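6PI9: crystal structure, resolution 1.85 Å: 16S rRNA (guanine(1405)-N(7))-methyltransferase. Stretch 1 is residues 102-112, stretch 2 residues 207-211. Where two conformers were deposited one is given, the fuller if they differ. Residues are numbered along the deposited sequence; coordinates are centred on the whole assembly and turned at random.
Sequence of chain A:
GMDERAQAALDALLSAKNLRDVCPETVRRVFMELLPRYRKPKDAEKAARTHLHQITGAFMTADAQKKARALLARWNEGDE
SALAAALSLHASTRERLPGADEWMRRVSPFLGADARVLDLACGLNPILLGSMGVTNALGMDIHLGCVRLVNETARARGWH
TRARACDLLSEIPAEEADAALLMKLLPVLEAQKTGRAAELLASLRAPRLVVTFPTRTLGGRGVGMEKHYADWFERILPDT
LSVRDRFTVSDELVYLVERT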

# COMPACT_ATOMS: atom_id res chain seq x y z
N GLU A 102 4.27 20.74 12.45
CA GLU A 102 3.96 20.11 13.73
C GLU A 102 4.95 18.99 14.07
O GLU A 102 5.40 18.88 15.21
CB GLU A 102 2.52 19.60 13.69
CG GLU A 102 2.10 19.02 14.98
CD GLU A 102 0.70 18.43 14.96
OE1 GLU A 102 -0.00 18.57 13.94
OE2 GLU A 102 0.31 17.83 15.99
N TRP A 103 5.31 18.15 13.08
CA TRP A 103 6.20 17.03 13.33
C TRP A 103 7.57 17.51 13.84
O TRP A 103 8.11 17.00 14.83
CB TRP A 103 6.34 16.20 12.04
CG TRP A 103 6.89 14.80 12.19
CD1 TRP A 103 6.17 13.62 12.21
CD2 TRP A 103 8.26 14.43 12.32
NE1 TRP A 103 7.03 12.55 12.36
CE2 TRP A 103 8.32 13.02 12.41
CE3 TRP A 103 9.46 15.17 12.36
CZ2 TRP A 103 9.50 12.34 12.57
CZ3 TRP A 103 10.64 14.49 12.52
CH2 TRP A 103 10.66 13.08 12.62
N MET A 104 8.16 18.49 13.18
CA MET A 104 9.46 18.95 13.66
C MET A 104 9.35 19.67 15.00
O MET A 104 10.19 19.46 15.89
CB MET A 104 10.11 19.84 12.61
CG MET A 104 10.78 19.07 11.50
SD MET A 104 12.36 18.34 12.00
CE MET A 104 13.34 19.81 12.31
N ARG A 105 8.32 20.51 15.17
CA ARG A 105 8.10 21.17 16.46
C ARG A 105 8.06 20.16 17.60
O ARG A 105 8.57 20.43 18.69
CB ARG A 105 6.80 21.97 16.43
CG ARG A 105 6.63 22.94 17.58
CD ARG A 105 5.21 23.47 17.63
NE ARG A 105 4.72 23.83 16.30
CZ ARG A 105 3.63 23.32 15.74
NH1 ARG A 105 2.89 22.44 16.40
NH2 ARG A 105 3.26 23.70 14.52
N ARG A 106 7.41 19.02 17.38
CA ARG A 106 7.28 18.00 18.42
C ARG A 106 8.37 16.93 18.54
O ARG A 106 8.50 16.30 19.59
CB ARG A 106 5.91 17.32 18.31
CG ARG A 106 4.73 18.28 18.38
CD ARG A 106 3.73 17.84 19.44
NE ARG A 106 2.45 17.46 18.85
CZ ARG A 106 1.51 16.77 19.50
NH1 ARG A 106 0.37 16.47 18.89
NH2 ARG A 106 1.70 16.40 20.76
N VAL A 107 9.15 16.72 17.48
CA VAL A 107 10.19 15.68 17.52
C VAL A 107 11.60 16.26 17.64
O VAL A 107 12.47 15.65 18.28
CB VAL A 107 10.10 14.74 16.28
CG1 VAL A 107 11.27 13.79 16.25
CG2 VAL A 107 8.81 13.95 16.30
N SER A 108 11.89 17.39 16.99
CA SER A 108 13.29 17.82 16.92
C SER A 108 13.92 18.12 18.27
O SER A 108 15.11 17.78 18.44
CB SER A 108 13.45 19.05 16.00
OG SER A 108 12.61 20.09 16.36
N PRO A 109 13.26 18.74 19.26
CA PRO A 109 13.93 18.89 20.55
C PRO A 109 14.37 17.56 21.13
O PRO A 109 15.37 17.52 21.87
CB PRO A 109 12.90 19.62 21.44
CG PRO A 109 11.58 19.49 20.76
CD PRO A 109 11.94 19.42 19.26
N PHE A 110 13.68 16.46 20.79
CA PHE A 110 14.14 15.16 21.25
C PHE A 110 15.43 14.75 20.58
O PHE A 110 16.23 14.00 21.18
CB PHE A 110 13.05 14.12 21.00
CG PHE A 110 13.30 12.79 21.64
CD1 PHE A 110 13.47 11.67 20.85
CD2 PHE A 110 13.29 12.65 23.02
CE1 PHE A 110 13.64 10.42 21.42
CE2 PHE A 110 13.49 11.41 23.60
CZ PHE A 110 13.64 10.29 22.79
N LEU A 111 15.65 15.16 19.32
CA LEU A 111 16.83 14.68 18.60
C LEU A 111 18.08 15.38 19.13
O LEU A 111 19.15 14.77 19.27
CB LEU A 111 16.70 14.93 17.09
CG LEU A 111 15.50 14.38 16.32
CD1 LEU A 111 15.55 14.88 14.90
CD2 LEU A 111 15.51 12.84 16.32
N GLY A 112 17.94 16.65 19.46
CA GLY A 112 19.02 17.45 19.96
C GLY A 112 19.62 18.31 18.87
O GLY A 112 19.50 18.03 17.67
N PRO A 207 21.06 6.32 21.70
CA PRO A 207 20.30 6.38 22.96
C PRO A 207 18.87 6.84 22.80
O PRO A 207 18.08 6.66 23.74
CB PRO A 207 21.10 7.38 23.79
CG PRO A 207 21.75 8.25 22.79
CD PRO A 207 22.10 7.36 21.63
N ARG A 208 18.50 7.47 21.67
CA ARG A 208 17.13 7.95 21.49
C ARG A 208 16.64 7.40 20.17
O ARG A 208 17.39 7.39 19.20
CB ARG A 208 17.06 9.49 21.48
CG ARG A 208 17.15 10.08 22.90
CD ARG A 208 17.61 11.52 22.92
NE ARG A 208 17.11 12.29 24.07
CZ ARG A 208 17.32 12.00 25.36
NH1 ARG A 208 17.99 10.89 25.70
NH2 ARG A 208 16.85 12.80 26.32
N LEU A 209 15.38 6.95 20.14
CA LEU A 209 14.77 6.38 18.95
C LEU A 209 13.45 7.09 18.71
O LEU A 209 12.74 7.42 19.67
CB LEU A 209 14.48 4.87 19.10
CG LEU A 209 15.65 4.04 19.61
CD1 LEU A 209 15.17 2.61 19.71
CD2 LEU A 209 16.89 4.11 18.68
N VAL A 210 13.12 7.33 17.45
CA VAL A 210 11.80 7.82 17.05
C VAL A 210 11.16 6.70 16.26
O VAL A 210 11.67 6.34 15.20
CB VAL A 210 11.89 9.09 16.20
CG1 VAL A 210 10.47 9.55 15.77
CG2 VAL A 210 12.61 10.18 17.00
N VAL A 211 10.06 6.14 16.77
CA VAL A 211 9.44 4.97 16.14
C VAL A 211 8.03 5.36 15.76
O VAL A 211 7.31 5.91 16.60
CB VAL A 211 9.40 3.77 17.11
CG1 VAL A 211 8.63 2.55 16.49
CG2 VAL A 211 10.83 3.39 17.61

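The contact between the helix of stretch 1 and the strand of stretch 2 is a small, largely apolar packing of a helix against a strand, built around one valine and one phenylalanine ring and buttressed by the aliphatic part of an arginine. It illustrates a general principle of α/β proteins: a strand offers alternate side chains to a helix running nearly antiparallel to it, and here the two axes make an angle of 157° and approach to 9.6 Å. Side chains span most of the gap, meeting one another and, at F110 O and L209 O, the opposing main chain. About 302 Å² is buried, counting both sides, and no clear hydrogen bond crosses it.

The alternation decides which side chains face the helix. R208 and V210 send their CA-to-CB bonds toward it, whereas that of L209 points away. V210 is the hub: V210 CG2 lies 3.9 Å from V107 CG1, 4.0 Å from L111 CD2 and 4.2 Å from F110 CD1, while V210 CG1 is 4.4 Å from W103 CZ2. These four helix residues recur at the three- and four-residue intervals that return a helix to the same side. A branched valine suits this position because it is compact yet reaches in more than one direction; on the helix, V107 also points toward the strand, and the larger W103, F110 and L111 bring their ends nearer than their CA-to-CB bonds would suggest.

F110 contributes the largest covered area, 94 Å². With chi1 in the t rotamer, the F110 side chain reaches across toward the strand, nearly perpendicular to its run, so that its edge meets V210 CG2 and the backbone carbonyl of L209, whose O is 3.6 Å from F110 CE1. One face is covered by R208: its CD stands 4.2 Å from the F110 ring centroid and only 12° off the ring normal, a CH-π arrangement, and its CG comes within 3.5 Å of F110 CZ. R208, partly exposed yet well covered by the helix, suits this place because its CD and NE both lie over the ring face, while F110 O lies at the edge of its guanidinium. R208 CD also lies 3.3 Å from F110 O.

The helix is kinked at P109 and F110: the proline N has no hydrogen to donate, and F110 N makes only a weak bond, to V107 O at 2.9 Å, in place of the regular one to R106 O. The helix gives way at G112, whose backbone angles by themselves call for glycine.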